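Local coordinates for probable endonuclease 4 (Thermotoga maritima, PDB 4HNO), which probably cuts DNA at apurinic or apyrimidinic sites during base excision repair, leaving a 3'-hydroxyl and a 5'-terminal sugar phosphate, at residues P113-G118 and G154-Y158; E147-Q151 and H184-S188; L160-K164 and E204-F209; V176-T182 and R213-L219; L219-K223 and R232-I236. All coordinates share one frame; numbering follows the deposited sequence. Where two conformers were deposited one is given.

Interaction 1. Residues P113-G118 and G154-Y158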
# COMPACT_ATOMS: atom_id res chain seq x y z
N PRO A 113 -7.25 -2.97 6.29
CA PRO A 113 -8.28 -2.59 7.27
C PRO A 113 -8.41 -3.51 8.46
O PRO A 113 -8.54 -3.03 9.59
CB PRO A 113 -9.55 -2.55 6.42
CG PRO A 113 -9.05 -2.14 5.06
CD PRO A 113 -7.76 -2.88 4.90
N GLY A 114 -8.40 -4.81 8.23
CA GLY A 114 -8.51 -5.77 9.30
C GLY A 114 -9.39 -6.95 8.92
O GLY A 114 -9.97 -7.01 7.83
N SER A 115 -9.47 -7.89 9.85
CA SER A 115 -10.34 -9.05 9.72
C SER A 115 -11.23 -9.15 10.96
O SER A 115 -10.74 -9.10 12.09
CB SER A 115 -9.56 -10.33 9.59
OG SER A 115 -10.47 -11.43 9.76
N HIS A 116 -12.54 -9.33 10.74
CA HIS A 116 -13.49 -9.50 11.82
C HIS A 116 -13.60 -10.91 12.33
O HIS A 116 -14.35 -11.20 13.26
CB HIS A 116 -14.87 -8.97 11.44
CG HIS A 116 -15.41 -9.58 10.20
ND1 HIS A 116 -15.79 -10.90 10.12
CD2 HIS A 116 -15.60 -9.05 8.97
CE1 HIS A 116 -16.21 -11.14 8.89
NE2 HIS A 116 -16.09 -10.04 8.17
N LEU A 117 -12.86 -11.82 11.71
CA LEU A 117 -12.83 -13.24 12.13
C LEU A 117 -14.21 -13.91 12.19
O LEU A 117 -14.45 -14.84 12.98
CB LEU A 117 -12.10 -13.38 13.47
CG LEU A 117 -10.57 -13.25 13.40
CD1 LEU A 117 -10.15 -11.81 13.14
CD2 LEU A 117 -9.89 -13.77 14.67
N GLY A 118 -15.11 -13.46 11.32
CA GLY A 118 -16.45 -14.02 11.21
C GLY A 118 -17.49 -13.45 12.17
O GLY A 118 -18.52 -14.06 12.39
N GLY A 154 -12.18 -13.41 7.36
CA GLY A 154 -12.99 -12.31 7.73
C GLY A 154 -12.41 -11.01 7.26
O GLY A 154 -12.78 -9.99 7.82
N ASN A 155 -11.56 -10.99 6.22
CA ASN A 155 -11.01 -9.72 5.76
C ASN A 155 -12.10 -8.74 5.37
O ASN A 155 -13.10 -9.09 4.72
CB ASN A 155 -10.14 -9.91 4.54
CG ASN A 155 -8.77 -10.43 4.85
OD1 ASN A 155 -8.40 -10.61 6.02
ND2 ASN A 155 -8.00 -10.66 3.80
N ILE A 156 -11.85 -7.50 5.75
CA ILE A 156 -12.61 -6.33 5.30
C ILE A 156 -11.73 -5.55 4.34
O ILE A 156 -10.55 -5.33 4.62
CB ILE A 156 -13.01 -5.47 6.50
CG1 ILE A 156 -13.94 -6.25 7.42
CG2 ILE A 156 -13.64 -4.17 6.04
CD1 ILE A 156 -14.18 -5.58 8.77
N GLY A 157 -12.31 -5.14 3.22
CA GLY A 157 -11.61 -4.33 2.25
C GLY A 157 -11.35 -5.00 0.92
O GLY A 157 -10.53 -4.50 0.15
N TYR A 158 -12.05 -6.10 0.61
CA TYR A 158 -11.88 -6.73 -0.69
C TYR A 158 -12.71 -6.03 -1.77
O TYR A 158 -12.41 -6.17 -2.96
CB TYR A 158 -12.15 -8.24 -0.62
CG TYR A 158 -13.52 -8.62 -0.11
CD1 TYR A 158 -14.59 -8.82 -0.96
CD2 TYR A 158 -13.74 -8.77 1.26
CE1 TYR A 158 -15.87 -9.15 -0.44
CE2 TYR A 158 -14.99 -9.10 1.77
CZ TYR A 158 -16.04 -9.26 0.92
OH TYR A 158 -17.27 -9.59 1.41
O HOH W 1 -7.96 -6.04 5.68
O HOH W 2 -9.84 -13.64 8.58
O HOH W 3 -15.89 -8.63 5.68
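Gly154 O is gripped by two consecutive residues: His116 N donates to it at 3.0 Å from well above the carbonyl plane, Ser115 CA makes a C-H contact with Gly154 O at 3.2 Å, and the His116 imidazole turns one face to it. The ring gets there because CG of His116 sits between its backbone N and carbonyl carbon (chi1 55°). Gly154 CA adds a CH-pi contact, 3.9 Å from the His116 ring centroid. At the ring's edge, His116 CD2 meets Ile156 CG1 at 3.6 Å. Gly118 N donates to ND1, and a water joins NE2 to Asn155 O, which pins the ring's rotation. Here the short, weakly bonded antiparallel strand 155-156 is laid against the end of strand 108-115 of the TIM barrel. Ile156 N gives Gly114 O a nearly straight bond of 2.8 Å (168° at the hydrogen). A second water links Gly114 N to Ile156 O, which Pro113 CB approaches to 3.5 Å. Ile125 and Ile128 of helix 121-136 pack on Ile156.

Interaction 2. Residues E147-Q151 and H184-S188; sequences ENVSQ and HGFDS. With MN (manganese (II) ion), chain E; ZN (zinc ion), chain B; MN (manganese (II) ion), chain C.
Residues 147-151 run from the end of strand 143-147 into a loop that passes the last turn of helix 182-187, with the CA atoms of Ser150 and His184 4.8 Å apart. His184 ND1 donates to Asn148 O at 2.8 Å, in the carbonyl plane on a lone pair and nearly in the ring plane. That bond fixes the ring's rotation while His184 NE2 binds the manganese of chain C at 2.1 Å. Glu147 is extended, with CG anti to its backbone N (chi1 -176°), and bridges two metals: Glu147 OE1 is 2.1 Å from the manganese of chain E, Glu147 OE2 2.0 Å from zinc. A water also bridges this pair, and Asn110 ND2 bonds Glu147 OE2. Zinc is modelled at both manganese sites too. Ser150 OG donates to the anti lone pair of Asp187 OD2 at 2.7 Å; Asp231 N is its second donor. Part of the trinuclear site is thus built at the barrel mouth, Asn148 OD1 bonding Asp181 N at the end of strand 176-181.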
# COMPACT_ATOMS: atom_id res chain seq x y z
N GLU A 147 -5.66 -0.03 2.20
CA GLU A 147 -5.36 -0.87 1.05
C GLU A 147 -6.46 -1.90 0.86
O GLU A 147 -6.90 -2.53 1.81
CB GLU A 147 -4.03 -1.56 1.29
CG GLU A 147 -3.57 -2.39 0.11
CD GLU A 147 -2.39 -3.27 0.39
OE1 GLU A 147 -2.17 -4.22 -0.40
OE2 GLU A 147 -1.64 -3.00 1.36
N ASN A 148 -6.87 -2.11 -0.39
CA ASN A 148 -7.76 -3.24 -0.65
C ASN A 148 -7.02 -4.56 -0.50
O ASN A 148 -5.81 -4.65 -0.74
CB ASN A 148 -8.41 -3.14 -2.03
CG ASN A 148 -7.39 -3.24 -3.14
OD1 ASN A 148 -6.48 -2.42 -3.20
ND2 ASN A 148 -7.54 -4.21 -4.04
N VAL A 149 -7.77 -5.59 -0.10
CA VAL A 149 -7.25 -6.88 0.26
C VAL A 149 -8.03 -7.97 -0.48
O VAL A 149 -8.98 -7.71 -1.20
CB VAL A 149 -7.28 -7.09 1.79
CG1 VAL A 149 -6.34 -6.09 2.46
CG2 VAL A 149 -8.69 -6.99 2.34
N SER A 150 -7.61 -9.20 -0.27
CA SER A 150 -8.30 -10.34 -0.85
C SER A 150 -9.40 -10.84 0.09
O SER A 150 -9.38 -10.59 1.30
CB SER A 150 -7.30 -11.45 -1.15
OG SER A 150 -6.27 -10.95 -1.96
N GLN A 151 -10.36 -11.55 -0.47
CA GLN A 151 -11.53 -12.03 0.26
C GLN A 151 -11.20 -13.37 0.91
O GLN A 151 -11.55 -14.44 0.41
CB GLN A 151 -12.73 -12.16 -0.67
CG GLN A 151 -14.00 -12.43 0.05
CD GLN A 151 -15.16 -12.71 -0.85
OE1 GLN A 151 -15.00 -12.90 -2.05
NE2 GLN A 151 -16.34 -12.77 -0.27
N HIS A 184 -4.52 -8.08 -5.08
CA HIS A 184 -5.68 -8.20 -4.22
C HIS A 184 -6.96 -7.88 -5.00
O HIS A 184 -7.99 -8.55 -4.85
CB HIS A 184 -5.57 -7.29 -3.02
CG HIS A 184 -4.38 -7.58 -2.15
ND1 HIS A 184 -3.94 -6.71 -1.18
CD2 HIS A 184 -3.51 -8.62 -2.12
CE1 HIS A 184 -2.87 -7.22 -0.58
NE2 HIS A 184 -2.58 -8.37 -1.14
N GLY A 185 -6.89 -6.85 -5.84
CA GLY A 185 -8.04 -6.47 -6.63
C GLY A 185 -8.41 -7.55 -7.64
O GLY A 185 -9.58 -7.88 -7.82
N PHE A 186 -7.41 -8.08 -8.34
CA PHE A 186 -7.65 -9.13 -9.33
C PHE A 186 -8.29 -10.36 -8.67
O PHE A 186 -9.24 -10.95 -9.19
CB PHE A 186 -6.34 -9.49 -10.01
CG PHE A 186 -6.48 -10.20 -11.32
CD1 PHE A 186 -7.04 -9.58 -12.43
CD2 PHE A 186 -5.99 -11.49 -11.48
CE1 PHE A 186 -7.09 -10.22 -13.64
CE2 PHE A 186 -6.05 -12.11 -12.70
CZ PHE A 186 -6.61 -11.47 -13.77
N ASP A 187 -7.78 -10.71 -7.49
CA ASP A 187 -8.36 -11.78 -6.69
C ASP A 187 -9.84 -11.57 -6.42
O ASP A 187 -10.58 -12.55 -6.27
CB ASP A 187 -7.71 -11.80 -5.29
CG ASP A 187 -6.49 -12.66 -5.14
OD1 ASP A 187 -6.25 -13.61 -5.92
OD2 ASP A 187 -5.78 -12.40 -4.13
N SER A 188 -10.25 -10.31 -6.35
CA SER A 188 -11.57 -9.90 -5.94
C SER A 188 -12.46 -9.48 -7.11
O SER A 188 -13.54 -8.94 -6.90
CB SER A 188 -11.47 -8.74 -4.95
OG SER A 188 -10.64 -9.08 -3.85
MN MN E . -0.25 -4.74 -1.21
ZN ZN B . -0.48 -4.49 2.06
MN MN C . -1.02 -9.66 -0.71
O HOH W 4 -10.47 -11.76 -3.24
O HOH W 5 -13.13 -12.35 -3.99
O HOH W 6 0.30 -5.38 0.55

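Interaction 3. Residues L160-K164 and E204-F209; sequences LEQLK and EIESLF
Helix segments 160-164 and 204-208 run nearly parallel, 19° apart, with axes 10.3 Å from each other. They are neighbours in the outer helical ring of the TIM barrel, each preceding its own strand, and they meet through apolar side chains. Leu160 lies between several partners: its CB touches Leu208 CD1 at 3.7 Å, while its CD1 reaches inward to Ile205 CG1 at 3.9 Å. Leu208 has CG anti to its carbonyl carbon (chi1 -66°), which sends CD1 over the backbone between Leu160 and Glu161, and its CD2 meets Lys164 CG at 3.9 Å, the two side chains crossing at about a right angle. Phe209, the first residue to leave helical geometry, swings its ring back under the neighbouring helix. Its edge does the touching: Phe209 CZ is 3.5 Å from Leu160 O, and Phe209 CE2 is 3.5 Å from Lys164 N, atoms already joined in a helical hydrogen bond. Leu208 CB covers the middle of one face of this ring. Phe209 and Leu163 both pack inward on Ile178 of strand 176-181. Polar groups close the rim near the start of helix 160-169. Tyr190 OH bonds to both Glu204 OE2 and Leu160 N, and a single water accepts from Glu161 N at 2.8 Å and donates to Glu204 OE2 at 2.8 Å.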
# COMPACT_ATOMS: atom_id res chain seq x y z
N LEU A 160 -13.90 -2.08 -2.83
CA LEU A 160 -13.60 -0.69 -2.53
C LEU A 160 -14.71 -0.01 -1.72
O LEU A 160 -14.43 0.85 -0.89
CB LEU A 160 -13.29 0.09 -3.81
CG LEU A 160 -12.03 -0.36 -4.54
CD1 LEU A 160 -11.88 0.41 -5.84
CD2 LEU A 160 -10.78 -0.19 -3.69
N GLU A 161 -15.96 -0.44 -1.92
CA GLU A 161 -17.07 0.07 -1.13
C GLU A 161 -16.80 -0.05 0.38
O GLU A 161 -17.23 0.81 1.15
CB GLU A 161 -18.36 -0.68 -1.49
CG GLU A 161 -19.54 -0.43 -0.60
CD GLU A 161 -20.10 0.96 -0.73
OE1 GLU A 161 -19.88 1.59 -1.79
OE2 GLU A 161 -20.79 1.40 0.22
N GLN A 162 -16.16 -1.12 0.80
CA GLN A 162 -15.89 -1.31 2.21
C GLN A 162 -14.89 -0.26 2.73
O GLN A 162 -15.01 0.22 3.85
CB GLN A 162 -15.37 -2.73 2.45
CG GLN A 162 -16.41 -3.79 2.18
CD GLN A 162 -15.82 -5.12 1.82
OE1 GLN A 162 -14.61 -5.29 1.79
NE2 GLN A 162 -16.67 -6.05 1.44
N LEU A 163 -13.90 0.08 1.90
CA LEU A 163 -12.95 1.13 2.27
C LEU A 163 -13.67 2.47 2.39
O LEU A 163 -13.36 3.27 3.26
CB LEU A 163 -11.80 1.23 1.26
CG LEU A 163 -11.05 -0.05 0.97
CD1 LEU A 163 -9.87 0.26 0.06
CD2 LEU A 163 -10.57 -0.74 2.23
N LYS A 164 -14.62 2.72 1.48
CA LYS A 164 -15.40 3.94 1.52
C LYS A 164 -16.25 3.99 2.79
O LYS A 164 -16.36 5.04 3.43
CB LYS A 164 -16.29 4.03 0.27
CG LYS A 164 -17.25 5.18 0.24
CD LYS A 164 -18.59 4.97 0.94
CE LYS A 164 -19.35 3.79 0.44
NZ LYS A 164 -20.78 3.89 0.86
N GLU A 204 -15.15 3.83 -10.22
CA GLU A 204 -15.46 3.46 -8.86
C GLU A 204 -14.63 4.28 -7.83
O GLU A 204 -15.16 4.80 -6.85
CB GLU A 204 -15.25 1.95 -8.73
CG GLU A 204 -15.71 1.36 -7.44
CD GLU A 204 -15.70 -0.18 -7.46
OE1 GLU A 204 -16.05 -0.85 -8.46
OE2 GLU A 204 -15.33 -0.70 -6.43
N ILE A 205 -13.33 4.42 -8.08
CA ILE A 205 -12.48 5.25 -7.24
C ILE A 205 -12.97 6.69 -7.23
O ILE A 205 -13.06 7.30 -6.17
CB ILE A 205 -11.01 5.11 -7.67
CG1 ILE A 205 -10.51 3.69 -7.37
CG2 ILE A 205 -10.14 6.14 -6.95
CD1 ILE A 205 -9.17 3.36 -7.94
N GLU A 206 -13.29 7.24 -8.38
CA GLU A 206 -13.74 8.61 -8.45
C GLU A 206 -15.03 8.80 -7.66
O GLU A 206 -15.19 9.81 -6.97
CB GLU A 206 -13.91 9.03 -9.91
CG GLU A 206 -14.54 10.39 -10.06
CD GLU A 206 -13.71 11.56 -9.58
OE1 GLU A 206 -12.53 11.41 -9.17
OE2 GLU A 206 -14.28 12.66 -9.62
N SER A 207 -15.96 7.86 -7.78
CA SER A 207 -17.23 7.96 -7.08
C SER A 207 -17.11 7.80 -5.57
O SER A 207 -17.73 8.52 -4.79
CB SER A 207 -18.20 6.90 -7.61
OG SER A 207 -19.38 6.91 -6.83
N LEU A 208 -16.32 6.82 -5.15
CA LEU A 208 -16.25 6.46 -3.74
C LEU A 208 -15.34 7.39 -2.95
O LEU A 208 -15.60 7.64 -1.77
CB LEU A 208 -15.76 5.02 -3.59
CG LEU A 208 -16.67 3.92 -4.11
CD1 LEU A 208 -15.97 2.60 -3.96
CD2 LEU A 208 -17.99 3.88 -3.37
N PHE A 209 -14.25 7.85 -3.57
CA PHE A 209 -13.21 8.59 -2.85
C PHE A 209 -12.84 9.91 -3.50
O PHE A 209 -12.39 10.83 -2.81
CB PHE A 209 -11.91 7.77 -2.75
CG PHE A 209 -12.12 6.33 -2.40
CD1 PHE A 209 -11.93 5.34 -3.36
CD2 PHE A 209 -12.50 5.95 -1.13
CE1 PHE A 209 -12.13 4.01 -3.07
CE2 PHE A 209 -12.71 4.59 -0.85
CZ PHE A 209 -12.52 3.64 -1.82
O HOH W 7 -16.86 -1.68 -4.32

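Interaction 4. Residues V176-T182 and R213-L219; sequences VAITYDT and RLKMIHL. With MN (manganese (II) ion), chain E.
His218 reaches from strand 214-219 across Thr179 and Asp181 of strand 176-181. Its CB lies 3.4 Å from Asp181 OD1. CG is anti to the carbonyl carbon (chi1 -72°), and this sets the ring over Thr179, whose CG2 sits 3.7 Å from the ring centroid of His218, almost exactly on the normal: a clean CH-pi contact. CD2 and CE1 both rest against this methyl. ND1 binds the manganese of chain E at 2.2 Å, and NE2 at the far end is hydrogen-bonded to Gln33 OE1. Asp181 OD1 takes the same manganese at 2.0 Å, its carboxylate plane turned 87° from the imidazole. As the N-cap of helix 182-187, the Asp181 side chain also caps His184 N. The two parallel barrel strands are laced by backbone bonds, from Ile178 N to Arg213 O through to Thr182 N to His218 O. Between them the 213-219 side has one residue more, a beta bulge at Lys215, after which Met216 N is buried without a partner. At the opposite end Arg213 lays one guanidinium face on Ala177 CB, and its NH1 donates to Val176 O at 3.0 Å as well as to Asp174 O. Glu147 and Glu263 complete the protein ligands of the manganese. With ND1 given to the metal, NE2 is the nitrogen left to donate to Gln33, which presumably keeps the imidazole from turning.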
# COMPACT_ATOMS: atom_id res chain seq x y z
N VAL A 176 -7.26 10.07 5.73
CA VAL A 176 -7.46 8.70 5.25
C VAL A 176 -7.50 8.77 3.73
O VAL A 176 -8.30 9.52 3.14
CB VAL A 176 -8.75 8.09 5.79
CG1 VAL A 176 -8.93 6.67 5.27
CG2 VAL A 176 -8.75 8.10 7.30
N ALA A 177 -6.67 7.96 3.08
CA ALA A 177 -6.68 7.87 1.63
C ALA A 177 -6.53 6.39 1.26
O ALA A 177 -6.76 5.53 2.12
CB ALA A 177 -5.66 8.82 1.00
N ILE A 178 -6.22 6.09 0.00
CA ILE A 178 -6.38 4.76 -0.53
C ILE A 178 -5.13 4.29 -1.26
O ILE A 178 -4.48 5.05 -1.99
CB ILE A 178 -7.61 4.75 -1.50
CG1 ILE A 178 -8.89 5.23 -0.81
CG2 ILE A 178 -7.80 3.41 -2.19
CD1 ILE A 178 -9.37 4.34 0.29
N THR A 179 -4.85 3.00 -1.11
CA THR A 179 -3.89 2.25 -1.92
C THR A 179 -4.64 1.16 -2.67
O THR A 179 -5.42 0.43 -2.06
CB THR A 179 -2.84 1.61 -1.03
OG1 THR A 179 -2.09 2.65 -0.41
CG2 THR A 179 -1.90 0.68 -1.81
N TYR A 180 -4.35 1.05 -3.96
CA TYR A 180 -4.94 -0.03 -4.75
C TYR A 180 -3.87 -1.07 -5.06
O TYR A 180 -2.86 -0.76 -5.70
CB TYR A 180 -5.52 0.51 -6.08
CG TYR A 180 -6.17 -0.61 -6.84
CD1 TYR A 180 -7.38 -1.13 -6.42
CD2 TYR A 180 -5.56 -1.20 -7.94
CE1 TYR A 180 -7.97 -2.20 -7.05
CE2 TYR A 180 -6.16 -2.26 -8.61
CZ TYR A 180 -7.36 -2.76 -8.14
OH TYR A 180 -7.98 -3.83 -8.75
N ASP A 181 -4.09 -2.30 -4.59
CA ASP A 181 -3.21 -3.42 -4.86
C ASP A 181 -3.81 -4.25 -6.00
O ASP A 181 -4.94 -4.75 -5.91
CB ASP A 181 -3.03 -4.26 -3.58
CG ASP A 181 -2.05 -5.40 -3.73
OD1 ASP A 181 -1.12 -5.52 -2.89
OD2 ASP A 181 -2.20 -6.19 -4.70
N THR A 182 -3.07 -4.34 -7.10
CA THR A 182 -3.58 -4.99 -8.29
C THR A 182 -3.82 -6.49 -8.10
O THR A 182 -4.72 -7.03 -8.75
CB THR A 182 -2.66 -4.75 -9.49
OG1 THR A 182 -1.35 -5.24 -9.24
CG2 THR A 182 -2.55 -3.28 -9.83
N ARG A 213 -7.60 10.84 -3.83
CA ARG A 213 -7.33 9.96 -2.70
C ARG A 213 -6.54 8.71 -3.05
O ARG A 213 -6.13 7.99 -2.14
CB ARG A 213 -8.62 9.59 -1.98
CG ARG A 213 -9.34 10.74 -1.27
CD ARG A 213 -8.68 11.12 0.04
NE ARG A 213 -7.54 11.98 -0.11
CZ ARG A 213 -6.84 12.47 0.92
NH1 ARG A 213 -7.06 12.03 2.15
NH2 ARG A 213 -5.90 13.38 0.69
N LEU A 214 -6.33 8.42 -4.33
CA LEU A 214 -5.52 7.27 -4.70
C LEU A 214 -4.06 7.68 -4.64
O LEU A 214 -3.55 8.37 -5.52
CB LEU A 214 -5.90 6.77 -6.10
CG LEU A 214 -5.09 5.58 -6.59
CD1 LEU A 214 -5.26 4.37 -5.69
CD2 LEU A 214 -5.45 5.26 -8.03
N LYS A 215 -3.37 7.26 -3.58
CA LYS A 215 -2.01 7.71 -3.32
C LYS A 215 -0.92 6.74 -3.71
O LYS A 215 0.23 7.15 -3.89
CB LYS A 215 -1.85 8.05 -1.83
CG LYS A 215 -2.73 9.18 -1.34
CD LYS A 215 -2.46 10.49 -2.04
CE LYS A 215 -3.35 11.57 -1.48
NZ LYS A 215 -3.19 12.86 -2.21
N MET A 216 -1.25 5.47 -3.85
CA MET A 216 -0.27 4.44 -4.15
C MET A 216 -0.99 3.30 -4.86
O MET A 216 -2.13 2.98 -4.52
CB MET A 216 0.39 3.93 -2.87
CG MET A 216 1.32 2.73 -3.07
SD MET A 216 2.46 2.40 -1.70
CE MET A 216 1.38 2.46 -0.27
N ILE A 217 -0.29 2.68 -5.80
CA ILE A 217 -0.68 1.40 -6.37
C ILE A 217 0.38 0.39 -5.97
O ILE A 217 1.57 0.63 -6.13
CB ILE A 217 -0.81 1.51 -7.90
CG1 ILE A 217 -2.02 2.36 -8.24
CG2 ILE A 217 -0.90 0.11 -8.54
CD1 ILE A 217 -2.04 2.85 -9.67
N HIS A 218 -0.08 -0.74 -5.43
CA HIS A 218 0.80 -1.88 -5.24
C HIS A 218 0.71 -2.71 -6.52
O HIS A 218 -0.35 -3.24 -6.86
CB HIS A 218 0.41 -2.72 -4.04
CG HIS A 218 0.71 -2.08 -2.74
ND1 HIS A 218 0.19 -2.57 -1.56
CD2 HIS A 218 1.51 -1.03 -2.43
CE1 HIS A 218 0.68 -1.83 -0.58
NE2 HIS A 218 1.47 -0.89 -1.08
N LEU A 219 1.81 -2.74 -7.24
CA LEU A 219 1.88 -3.31 -8.57
C LEU A 219 2.38 -4.74 -8.44
O LEU A 219 3.58 -5.01 -8.32
CB LEU A 219 2.81 -2.47 -9.46
CG LEU A 219 2.59 -2.74 -10.94
CD1 LEU A 219 1.31 -2.06 -11.43
CD2 LEU A 219 3.80 -2.32 -11.76
MN MN E . -0.25 -4.74 -1.21
O HOH W 6 0.30 -5.38 0.55

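Interaction 5. Residues L219-K223 and R232-I236. With MN (manganese (II) ion), chain C.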
# COMPACT_ATOMS: atom_id res chain seq x y z
N LEU A 219 1.81 -2.74 -7.24
CA LEU A 219 1.88 -3.31 -8.57
C LEU A 219 2.38 -4.74 -8.44
O LEU A 219 3.58 -5.01 -8.32
CB LEU A 219 2.81 -2.47 -9.46
CG LEU A 219 2.59 -2.74 -10.94
CD1 LEU A 219 1.31 -2.06 -11.43
CD2 LEU A 219 3.80 -2.32 -11.76
N ASN A 220 1.42 -5.66 -8.44
CA ASN A 220 1.66 -7.08 -8.22
C ASN A 220 0.92 -7.89 -9.28
O ASN A 220 -0.28 -7.69 -9.47
CB ASN A 220 1.10 -7.50 -6.86
CG ASN A 220 1.82 -6.84 -5.70
OD1 ASN A 220 3.05 -6.79 -5.69
ND2 ASN A 220 1.05 -6.34 -4.74
N ASP A 221 1.61 -8.79 -9.97
CA ASP A 221 0.88 -9.77 -10.76
C ASP A 221 0.29 -10.78 -9.76
O ASP A 221 0.51 -10.69 -8.54
CB ASP A 221 1.82 -10.39 -11.82
CG ASP A 221 1.10 -10.83 -13.10
OD1 ASP A 221 -0.05 -11.29 -13.00
OD2 ASP A 221 1.74 -10.75 -14.19
N SER A 222 -0.46 -11.74 -10.28
CA SER A 222 -1.10 -12.76 -9.47
C SER A 222 -0.73 -14.16 -9.93
O SER A 222 -0.71 -14.45 -11.13
CB SER A 222 -2.62 -12.63 -9.50
OG SER A 222 -3.16 -13.64 -8.66
N LYS A 223 -0.48 -15.04 -8.97
CA LYS A 223 -0.27 -16.45 -9.27
C LYS A 223 -1.56 -17.15 -9.70
O LYS A 223 -1.49 -18.28 -10.17
CB LYS A 223 0.34 -17.17 -8.07
CG LYS A 223 1.81 -16.81 -7.87
CD LYS A 223 2.51 -17.68 -6.88
CE LYS A 223 4.00 -17.34 -6.83
NZ LYS A 223 4.75 -17.95 -7.97
N ARG A 232 -1.66 -14.45 -3.58
CA ARG A 232 -0.31 -14.89 -3.88
C ARG A 232 0.23 -14.05 -5.04
O ARG A 232 -0.16 -14.20 -6.21
CB ARG A 232 -0.27 -16.39 -4.21
CG ARG A 232 -0.62 -17.29 -3.03
CD ARG A 232 0.37 -17.14 -1.88
NE ARG A 232 0.13 -18.09 -0.80
CZ ARG A 232 -0.67 -17.87 0.25
NH1 ARG A 232 -1.32 -16.71 0.36
NH2 ARG A 232 -0.82 -18.79 1.18
N HIS A 233 1.12 -13.12 -4.68
CA HIS A 233 1.66 -12.20 -5.64
C HIS A 233 2.62 -12.92 -6.59
O HIS A 233 3.25 -13.91 -6.24
CB HIS A 233 2.45 -11.08 -4.96
CG HIS A 233 1.70 -10.32 -3.90
ND1 HIS A 233 2.28 -9.25 -3.26
CD2 HIS A 233 0.48 -10.48 -3.33
CE1 HIS A 233 1.44 -8.78 -2.34
NE2 HIS A 233 0.34 -9.52 -2.36
N GLU A 234 2.76 -12.36 -7.79
CA GLU A 234 3.64 -12.90 -8.81
C GLU A 234 4.41 -11.74 -9.45
O GLU A 234 3.95 -10.59 -9.48
CB GLU A 234 2.81 -13.70 -9.84
CG GLU A 234 3.60 -14.34 -10.99
CD GLU A 234 4.67 -15.29 -10.50
OE1 GLU A 234 4.43 -16.51 -10.59
OE2 GLU A 234 5.73 -14.82 -10.03
N ARG A 235 5.58 -12.09 -9.96
CA ARG A 235 6.43 -11.18 -10.71
C ARG A 235 5.70 -10.59 -11.91
O ARG A 235 4.90 -11.26 -12.55
CB ARG A 235 7.68 -11.93 -11.17
CG ARG A 235 8.40 -12.54 -9.97
CD ARG A 235 9.83 -12.88 -10.17
NE ARG A 235 10.57 -11.73 -10.64
CZ ARG A 235 11.80 -11.84 -11.11
NH1 ARG A 235 12.40 -13.03 -11.12
NH2 ARG A 235 12.42 -10.78 -11.55
N ILE A 236 5.98 -9.33 -12.20
CA ILE A 236 5.29 -8.63 -13.28
C ILE A 236 5.46 -9.37 -14.59
O ILE A 236 6.59 -9.62 -15.04
CB ILE A 236 5.83 -7.19 -13.44
CG1 ILE A 236 5.68 -6.38 -12.14
CG2 ILE A 236 5.14 -6.50 -14.61
CD1 ILE A 236 4.29 -6.31 -11.62
MN MN C . -1.02 -9.66 -0.71
O HOH W 8 -3.45 -14.30 -5.85
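Asn220 lays its amide on one face of the His233 ring, the two planes 28° apart, with ND2 3.3 Å above the ring plane and offset toward the rim. Round the ring, His233 NE2 binds the manganese of chain C at 2.1 Å, and ND1 is hydrogen-bonded to Glu263 O; Glu263 N meets Asn220 OD1, so one residue steadies both stacked groups. Beyond the stack the chain forms a short beta hairpin. Asp221 and Glu234 are a hydrogen-bonded antiparallel pair, with Glu234 N to Asp221 O at 2.9 Å and a weak return bond. Lys223 N follows with a nearly straight bond to Arg232 O, 2.9 Å and 174° at the hydrogen. Lys223 NZ meets Glu234 OE1 at 3.0 Å from above the carboxylate plane, a salt bridge. The Asp221 carboxylate is well gripped: OD1 accepts from Ser222 N on its anti lone pair, at 2.8 Å, and from Ile241 N, while OD2 takes Gly237 N and Gly242 N. Ile236 CD1 reaches Leu219 CG at 4.0 Å. The hairpin adds strand 233-234, antiparallel, to the end of barrel strand 214-222: Ser222 and His233 lean on Cys183 of helix 182-187, Leu219 on helix 242-250, and Ile236 on helix 268-284.

From the N terminus, interaction 1 ties the end of strand 108-115 to strand 155-156, closing a loop that holds helix 121-136 and strand 143-147. Interaction 2 starts inside that loop and ends beyond it, at helix 182-187, so the two cross. Interactions 3 and 4 both open inside the span of interaction 2, close beyond it and cross each other: interaction 3 joins helices 160-169 and 195-208, interaction 4 the strands 176-181 and 214-222 that follow them, and the layers touch at Phe209 and Ile178. Interaction 5 comes last, in series, shares Leu219 with interaction 4 and closes a short hairpin. None nests. Interactions 2 and 4 meet at one manganese, 2 and 5 at the other.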